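Local coordinates for HMG-CoA Lyase (Bacillus subtilis subsp. subtilis, PDB 1YDO), which belongs to the HMGL-like family and folds as a TIM barrel, a ring of parallel strands wrapped in helices, at residues K30-N35 with A277-E282; E46-V51 with P57-A62; A186-V191 with M219-Q224. All coordinates share one frame; numbering follows the deposited sequence.

Contact 1: K30-N35 with A277-E282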
# COMPACT_ATOMS: atom_id res chain seq x y z
N LYS A 30 -17.83 21.58 4.16
CA LYS A 30 -16.78 21.14 5.06
C LYS A 30 -17.45 20.68 6.35
O LYS A 30 -17.22 19.56 6.82
CB LYS A 30 -15.80 22.27 5.38
CG LYS A 30 -14.83 22.64 4.26
CD LYS A 30 -13.73 23.54 4.84
CE LYS A 30 -12.69 24.00 3.82
NZ LYS A 30 -13.19 25.02 2.85
N ILE A 31 -18.30 21.54 6.90
CA ILE A 31 -19.02 21.22 8.13
C ILE A 31 -19.80 19.93 7.98
O ILE A 31 -19.68 19.02 8.80
CB ILE A 31 -19.99 22.35 8.49
CG1 ILE A 31 -19.21 23.65 8.63
CG2 ILE A 31 -20.72 22.01 9.79
CD1 ILE A 31 -20.09 24.85 8.81
N THR A 32 -20.60 19.85 6.92
CA THR A 32 -21.40 18.67 6.70
C THR A 32 -20.55 17.39 6.69
O THR A 32 -20.98 16.35 7.20
CB THR A 32 -22.12 18.75 5.37
OG1 THR A 32 -22.71 20.05 5.22
CG2 THR A 32 -23.19 17.70 5.32
N TRP A 33 -19.34 17.48 6.12
CA TRP A 33 -18.44 16.33 6.04
C TRP A 33 -17.77 16.00 7.36
O TRP A 33 -17.58 14.82 7.69
CB TRP A 33 -17.36 16.57 4.99
CG TRP A 33 -16.44 15.42 4.81
CD1 TRP A 33 -16.79 14.14 4.54
CD2 TRP A 33 -15.02 15.46 4.80
NE1 TRP A 33 -15.66 13.37 4.36
CE2 TRP A 33 -14.56 14.16 4.53
CE3 TRP A 33 -14.08 16.48 5.01
CZ2 TRP A 33 -13.21 13.85 4.45
CZ3 TRP A 33 -12.73 16.16 4.93
CH2 TRP A 33 -12.31 14.86 4.65
N ILE A 34 -17.39 17.04 8.09
CA ILE A 34 -16.74 16.88 9.39
C ILE A 34 -17.75 16.33 10.38
O ILE A 34 -17.37 15.65 11.34
CB ILE A 34 -16.19 18.22 9.90
CG1 ILE A 34 -15.10 18.73 8.94
CG2 ILE A 34 -15.60 18.06 11.30
CD1 ILE A 34 -14.41 20.01 9.39
N ASN A 35 -19.03 16.61 10.14
CA ASN A 35 -20.08 16.11 11.01
C ASN A 35 -20.13 14.60 10.88
O ASN A 35 -20.15 13.88 11.88
CB ASN A 35 -21.42 16.72 10.62
CG ASN A 35 -21.58 18.13 11.15
OD1 ASN A 35 -22.51 18.83 10.77
ND2 ASN A 35 -20.67 18.54 12.04
N ALA A 277 -15.99 8.93 3.12
CA ALA A 277 -14.96 9.11 2.11
C ALA A 277 -15.60 9.33 0.75
O ALA A 277 -15.21 10.23 0.01
CB ALA A 277 -14.04 7.90 2.05
N LYS A 278 -16.60 8.52 0.44
CA LYS A 278 -17.28 8.64 -0.84
C LYS A 278 -17.90 10.02 -0.99
O LYS A 278 -17.86 10.61 -2.07
CB LYS A 278 -18.36 7.58 -0.96
CG LYS A 278 -19.06 7.56 -2.30
CD LYS A 278 -20.13 6.49 -2.34
CE LYS A 278 -20.91 6.54 -3.66
NZ LYS A 278 -22.01 5.53 -3.71
N TRP A 279 -18.46 10.54 0.09
CA TRP A 279 -19.10 11.84 0.06
C TRP A 279 -18.20 12.90 -0.55
O TRP A 279 -18.52 13.43 -1.60
CB TRP A 279 -19.51 12.25 1.46
CG TRP A 279 -20.57 13.28 1.46
CD1 TRP A 279 -21.90 13.08 1.28
CD2 TRP A 279 -20.40 14.69 1.62
NE1 TRP A 279 -22.57 14.27 1.30
CE2 TRP A 279 -21.68 15.28 1.51
CE3 TRP A 279 -19.29 15.52 1.84
CZ2 TRP A 279 -21.88 16.67 1.62
CZ3 TRP A 279 -19.49 16.90 1.94
CH2 TRP A 279 -20.78 17.45 1.83
N ILE A 280 -17.10 13.22 0.13
CA ILE A 280 -16.15 14.23 -0.36
C ILE A 280 -15.65 13.91 -1.76
O ILE A 280 -15.43 14.80 -2.56
CB ILE A 280 -14.92 14.32 0.51
CG1 ILE A 280 -14.85 13.08 1.37
CG2 ILE A 280 -14.92 15.62 1.29
CD1 ILE A 280 -13.46 12.59 1.61
N GLU A 281 -15.44 12.62 -2.04
CA GLU A 281 -14.97 12.24 -3.35
C GLU A 281 -15.92 12.80 -4.39
O GLU A 281 -15.50 13.26 -5.45
CB GLU A 281 -14.91 10.72 -3.48
CG GLU A 281 -13.88 10.25 -4.49
CD GLU A 281 -14.18 8.88 -5.04
OE1 GLU A 281 -13.25 8.26 -5.59
OE2 GLU A 281 -15.35 8.44 -4.93
N GLU A 282 -17.21 12.76 -4.09
CA GLU A 282 -18.22 13.27 -5.00
C GLU A 282 -18.17 14.78 -5.03
O GLU A 282 -18.36 15.38 -6.08
CB GLU A 282 -19.61 12.78 -4.59
CG GLU A 282 -19.83 11.30 -4.87
CD GLU A 282 -21.04 10.71 -4.16
OE1 GLU A 282 -21.32 9.51 -4.40
OE2 GLU A 282 -21.71 11.43 -3.38
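Thr32 meets the six-membered ring of Trp279 at about a right angle, its CB 4.0 Å from Trp279 CH2 and its methyl CG2 close to CZ2, so the aliphatic part of the threonine meets the far end of that ring. The hydroxyl does other work: OG1 bonds to the carbonyl of Glu28, one turn back in the same helix.

Trp33 is the hub. Its CB rests against the six-membered ring of Trp279, 3.7 Å from CZ3, and its CG is anti to the backbone N (chi1 -177°), which carries the indole off beside the second helix to lie against Ile280. There the methyl CG2 of Ile280 stands over one face of the indole, 3.6 Å from the centroid of the five-membered ring, a CH-pi contact. The two tryptophans are nearly parallel, their planes only 10° apart, yet they are slid past each other; with 5.9 Å between the centroids of the Trp33 five-membered ring and the Trp279 six-membered ring, this is side-by-side packing with scarcely any overlap. The helices behind these side chains run antiparallel, and the local axes come within 10.3 Å. Helix 27-38 belongs to the TIM barrel's outer layer, following strand 8-11 and leading into strand 44-49, whereas helix 270-284 comes after the last barrel strand and packs onto that layer from the C-terminal part of the chain. The indole N-H of Trp33 is also tied to helix 270-284, since NE1 donates to the carbonyl of Ala276, a bond that helps fix the rotation of the indole. The Trp33 side chain also touches Ala234 and Leu237 in a loop, while Trp279 extends along helix 27-38 to touch Asp29 and Gln36.

Contact 2: E46-V51 with P57-A62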
# COMPACT_ATOMS: atom_id res chain seq x y z
N GLU A 46 -8.52 16.91 13.15
CA GLU A 46 -8.04 18.28 12.97
C GLU A 46 -9.02 18.98 12.04
O GLU A 46 -8.88 18.92 10.83
CB GLU A 46 -6.68 18.30 12.32
CG GLU A 46 -5.59 17.80 13.20
CD GLU A 46 -4.22 18.23 12.70
OE1 GLU A 46 -3.20 17.76 13.26
OE2 GLU A 46 -4.16 19.04 11.74
N ILE A 47 -10.02 19.65 12.61
CA ILE A 47 -11.02 20.33 11.80
C ILE A 47 -10.48 21.36 10.82
O ILE A 47 -11.03 21.53 9.73
CB ILE A 47 -12.05 21.01 12.68
CG1 ILE A 47 -11.36 22.04 13.57
CG2 ILE A 47 -12.78 19.99 13.53
CD1 ILE A 47 -12.32 22.88 14.38
N THR A 48 -9.40 22.05 11.18
CA THR A 48 -8.85 23.07 10.28
C THR A 48 -7.50 23.60 10.74
O THR A 48 -6.95 23.15 11.74
CB THR A 48 -9.78 24.27 10.18
OG1 THR A 48 -9.22 25.25 9.31
CG2 THR A 48 -9.97 24.89 11.56
N SER A 49 -7.00 24.59 10.00
CA SER A 49 -5.72 25.23 10.30
C SER A 49 -5.91 26.73 10.47
O SER A 49 -6.63 27.36 9.69
CB SER A 49 -4.70 24.98 9.18
OG SER A 49 -3.62 25.89 9.25
N PHE A 50 -5.25 27.29 11.47
CA PHE A 50 -5.36 28.72 11.72
C PHE A 50 -4.16 29.49 11.21
O PHE A 50 -3.75 30.49 11.80
CB PHE A 50 -5.58 29.00 13.21
CG PHE A 50 -6.95 28.67 13.67
CD1 PHE A 50 -7.24 27.44 14.21
CD2 PHE A 50 -7.99 29.58 13.49
CE1 PHE A 50 -8.55 27.10 14.58
CE2 PHE A 50 -9.29 29.25 13.85
CZ PHE A 50 -9.57 28.02 14.39
N VAL A 51 -3.58 29.01 10.12
CA VAL A 51 -2.47 29.71 9.52
C VAL A 51 -3.13 30.86 8.75
O VAL A 51 -4.28 30.72 8.34
CB VAL A 51 -1.73 28.80 8.52
CG1 VAL A 51 -0.63 29.58 7.81
CG2 VAL A 51 -1.18 27.61 9.24
N PRO A 57 -5.52 29.53 1.32
CA PRO A 57 -6.82 29.97 0.82
C PRO A 57 -7.90 28.91 0.82
O PRO A 57 -9.09 29.23 0.89
CB PRO A 57 -6.49 30.48 -0.58
CG PRO A 57 -5.34 29.61 -0.98
CD PRO A 57 -4.50 29.60 0.26
N ALA A 58 -7.50 27.64 0.76
CA ALA A 58 -8.45 26.54 0.75
C ALA A 58 -9.10 26.37 2.12
O ALA A 58 -10.15 25.73 2.26
CB ALA A 58 -7.76 25.24 0.34
N LEU A 59 -8.48 26.95 3.13
CA LEU A 59 -9.02 26.85 4.47
C LEU A 59 -9.15 28.22 5.11
O LEU A 59 -8.86 28.40 6.29
CB LEU A 59 -8.11 25.94 5.31
CG LEU A 59 -8.06 24.45 4.94
CD1 LEU A 59 -6.99 23.75 5.78
CD2 LEU A 59 -9.42 23.81 5.17
N ARG A 60 -9.60 29.20 4.33
CA ARG A 60 -9.78 30.55 4.85
C ARG A 60 -10.95 30.63 5.81
O ARG A 60 -11.08 31.60 6.57
CB ARG A 60 -9.96 31.55 3.71
CG ARG A 60 -10.90 31.10 2.62
CD ARG A 60 -10.76 32.01 1.40
NE ARG A 60 -11.42 31.48 0.19
CZ ARG A 60 -12.73 31.51 -0.05
NH1 ARG A 60 -13.57 32.04 0.83
NH2 ARG A 60 -13.21 31.00 -1.19
N ASP A 61 -11.79 29.60 5.80
CA ASP A 61 -12.97 29.56 6.66
C ASP A 61 -12.73 28.82 7.96
O ASP A 61 -13.66 28.27 8.55
CB ASP A 61 -14.15 28.93 5.91
CG ASP A 61 -13.83 27.57 5.31
OD1 ASP A 61 -14.66 27.08 4.52
OD2 ASP A 61 -12.75 27.01 5.62
N ALA A 62 -11.48 28.82 8.41
CA ALA A 62 -11.13 28.12 9.64
C ALA A 62 -12.03 28.49 10.82
O ALA A 62 -12.69 27.62 11.40
CB ALA A 62 -9.67 28.38 10.00
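This is a short-range, buried contact in which the loop returning from strand 44-49 brings Ala62, the first residue of helix 62-68, back against Thr48, Ser49 and Phe50 at the end of that strand. The CA atoms of Thr48 and Ala62 are 5.6 Å apart, and the methyl of Ala62 fits among three neighbours: the Thr48 side chain, the carbonyl of Ser49 and the Phe50 ring. Over the ring the approach is a CH-pi one, with CB 4.3 Å from the centroid of Phe50 and displaced toward its rim. Phe50 CG lies beside its backbone N (chi1 -74°), and although the CB bond heads away from the loop, the ring reaches the methyl. Thr48 OG1 lies against that methyl too and makes a weak bond to the carbonyl of Ser49.

Leu59 adds the second apolar touch, its CD1 4.3 Å from Ser49 CB, and a type I turn from Leu59 to Ala62 then delivers the chain to the helix. Ser49 OG accepts from Val51 N at 3.2 Å, an ST turn that shapes the chain where the strand gives way to loop. Backbone bonds of Thr48 and Phe50 with Leu80 join the strand to its neighbour 76-80, and Glu46 with Glu11 joins it to 8-11, closing the barrel. Strand, connecting loop and following helix together form one of the repeated beta-alpha units of a TIM barrel.

Contact 3: A186-V191 with M219-Q224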
# COMPACT_ATOMS: atom_id res chain seq x y z
N ALA A 186 12.54 -0.48 6.62
CA ALA A 186 13.87 -0.62 7.21
C ALA A 186 14.25 0.69 7.88
O ALA A 186 14.79 0.69 8.98
CB ALA A 186 14.88 -0.97 6.13
N GLN A 187 13.96 1.80 7.23
CA GLN A 187 14.28 3.12 7.76
C GLN A 187 13.45 3.44 9.00
O GLN A 187 13.96 3.97 9.98
CB GLN A 187 14.02 4.17 6.68
CG GLN A 187 14.78 5.46 6.86
CD GLN A 187 14.33 6.53 5.88
OE1 GLN A 187 14.07 6.24 4.71
NE2 GLN A 187 14.23 7.77 6.36
N VAL A 188 12.16 3.13 8.94
CA VAL A 188 11.31 3.42 10.09
C VAL A 188 11.71 2.58 11.29
O VAL A 188 11.40 2.92 12.44
CB VAL A 188 9.79 3.16 9.79
CG1 VAL A 188 9.38 3.89 8.53
CG2 VAL A 188 9.52 1.67 9.65
N GLU A 189 12.41 1.49 11.04
CA GLU A 189 12.82 0.63 12.13
C GLU A 189 14.04 1.18 12.83
O GLU A 189 14.08 1.24 14.05
CB GLU A 189 13.10 -0.77 11.61
CG GLU A 189 13.22 -1.82 12.68
CD GLU A 189 13.55 -3.18 12.09
OE1 GLU A 189 12.79 -3.66 11.21
OE2 GLU A 189 14.56 -3.77 12.52
N THR A 190 15.04 1.59 12.06
CA THR A 190 16.26 2.13 12.66
C THR A 190 15.92 3.47 13.30
O THR A 190 16.42 3.78 14.37
CB THR A 190 17.39 2.34 11.62
OG1 THR A 190 17.09 3.47 10.80
CG2 THR A 190 17.52 1.11 10.73
N VAL A 191 15.06 4.24 12.65
CA VAL A 191 14.69 5.54 13.20
C VAL A 191 13.94 5.38 14.50
O VAL A 191 14.34 5.95 15.52
CB VAL A 191 13.81 6.32 12.23
CG1 VAL A 191 13.20 7.52 12.94
CG2 VAL A 191 14.64 6.79 11.05
N MSE A 219 3.74 1.23 8.38
CA MSE A 219 2.92 1.17 9.57
C MSE A 219 3.08 -0.14 10.31
O MSE A 219 3.11 -0.17 11.54
CB MSE A 219 1.48 1.34 9.19
CG MSE A 219 0.66 1.84 10.31
SE MSE A 219 -0.88 2.58 9.50
CE MSE A 219 -0.07 4.07 8.53
N VAL A 220 3.19 -1.24 9.56
CA VAL A 220 3.35 -2.53 10.18
C VAL A 220 4.63 -2.54 11.00
O VAL A 220 4.63 -2.96 12.15
CB VAL A 220 3.40 -3.65 9.14
CG1 VAL A 220 3.82 -4.96 9.80
CG2 VAL A 220 2.04 -3.81 8.49
N THR A 221 5.72 -2.08 10.40
CA THR A 221 7.00 -2.02 11.10
C THR A 221 6.84 -1.21 12.39
O THR A 221 7.31 -1.62 13.45
CB THR A 221 8.08 -1.36 10.23
OG1 THR A 221 8.23 -2.12 9.03
CG2 THR A 221 9.41 -1.31 10.96
N ALA A 222 6.17 -0.07 12.30
CA ALA A 222 5.93 0.76 13.46
C ALA A 222 5.08 0.00 14.48
O ALA A 222 5.39 -0.02 15.67
CB ALA A 222 5.25 2.06 13.05
N LEU A 223 4.00 -0.63 14.03
CA LEU A 223 3.16 -1.37 14.95
C LEU A 223 3.99 -2.37 15.73
O LEU A 223 3.69 -2.68 16.88
CB LEU A 223 2.06 -2.11 14.20
CG LEU A 223 0.80 -1.30 13.93
CD1 LEU A 223 -0.05 -2.07 12.96
CD2 LEU A 223 0.06 -1.04 15.22
N GLN A 224 5.03 -2.88 15.09
CA GLN A 224 5.92 -3.84 15.72
C GLN A 224 6.87 -3.20 16.71
O GLN A 224 7.30 -3.84 17.67
CB GLN A 224 6.73 -4.57 14.67
CG GLN A 224 5.96 -5.58 13.84
CD GLN A 224 6.85 -6.24 12.79
OE1 GLN A 224 6.44 -7.19 12.11
NE2 GLN A 224 8.07 -5.74 12.65
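The backbones come closest where Glu189 faces Thr221, with CA atoms 6.5 Å apart, and Val188 pairs with Ala222 at 6.9 Å between their CA atoms. Both segments are helical, and their helices are neighbours in the barrel's outer layer: helix 185-196 leads into strand 204-207, and helix 215-225 follows that strand.

Thr221 carries the second helix's side of the contact. Its OG1 sits beside the backbone N (chi1 -60°), leaving the methyl CG2 anti to that N and directed at the opposing helix. Against it comes one branch of Val188, CG2, which also touches Thr221 CB. This branch lies between the backbone N and the carbonyl carbon of the valine, and the two side chains meet at a slant. From the next position Glu189 offers carbon as well, its CB 3.8 Å from Thr221 CG2. The glutamate crosses the threonine at about a right angle, and its chain runs on extended past CG.

Tyr3 of the second subunit packs on both Glu189 and Thr221, and Gln224 bonds to Gln224 of that subunit, so the pair of helices borders the dimer interface. Between the two helical segments themselves no hydrogen bond or ion pair forms: methyl and methylene groups meet, and the fit rests on shape and van der Waals contact.

Contacts 1 and 2 adjoin, because helix 27-38 serves the first and strand 44-49, next in the chain, serves the second; Lys30 NZ makes a salt bridge to Asp61 OD1, 3.0 Å away, and Ile34 packs on Ile47. Contact 3 lies on the other side of the chain's centre, its centre about 32 Å from that of each of the others. Contact 2 is wholly buried, joining a strand to the loop and helix start that follow it, whereas contact 1 is partly open, with Thr32 exposed. Contact 3 is buried too, though Glu189 stays partly exposed. Contacts 1 and 3 both pair helices, but aromatic rings dominate the former and small aliphatic groups the latter, which alone meets the second subunit.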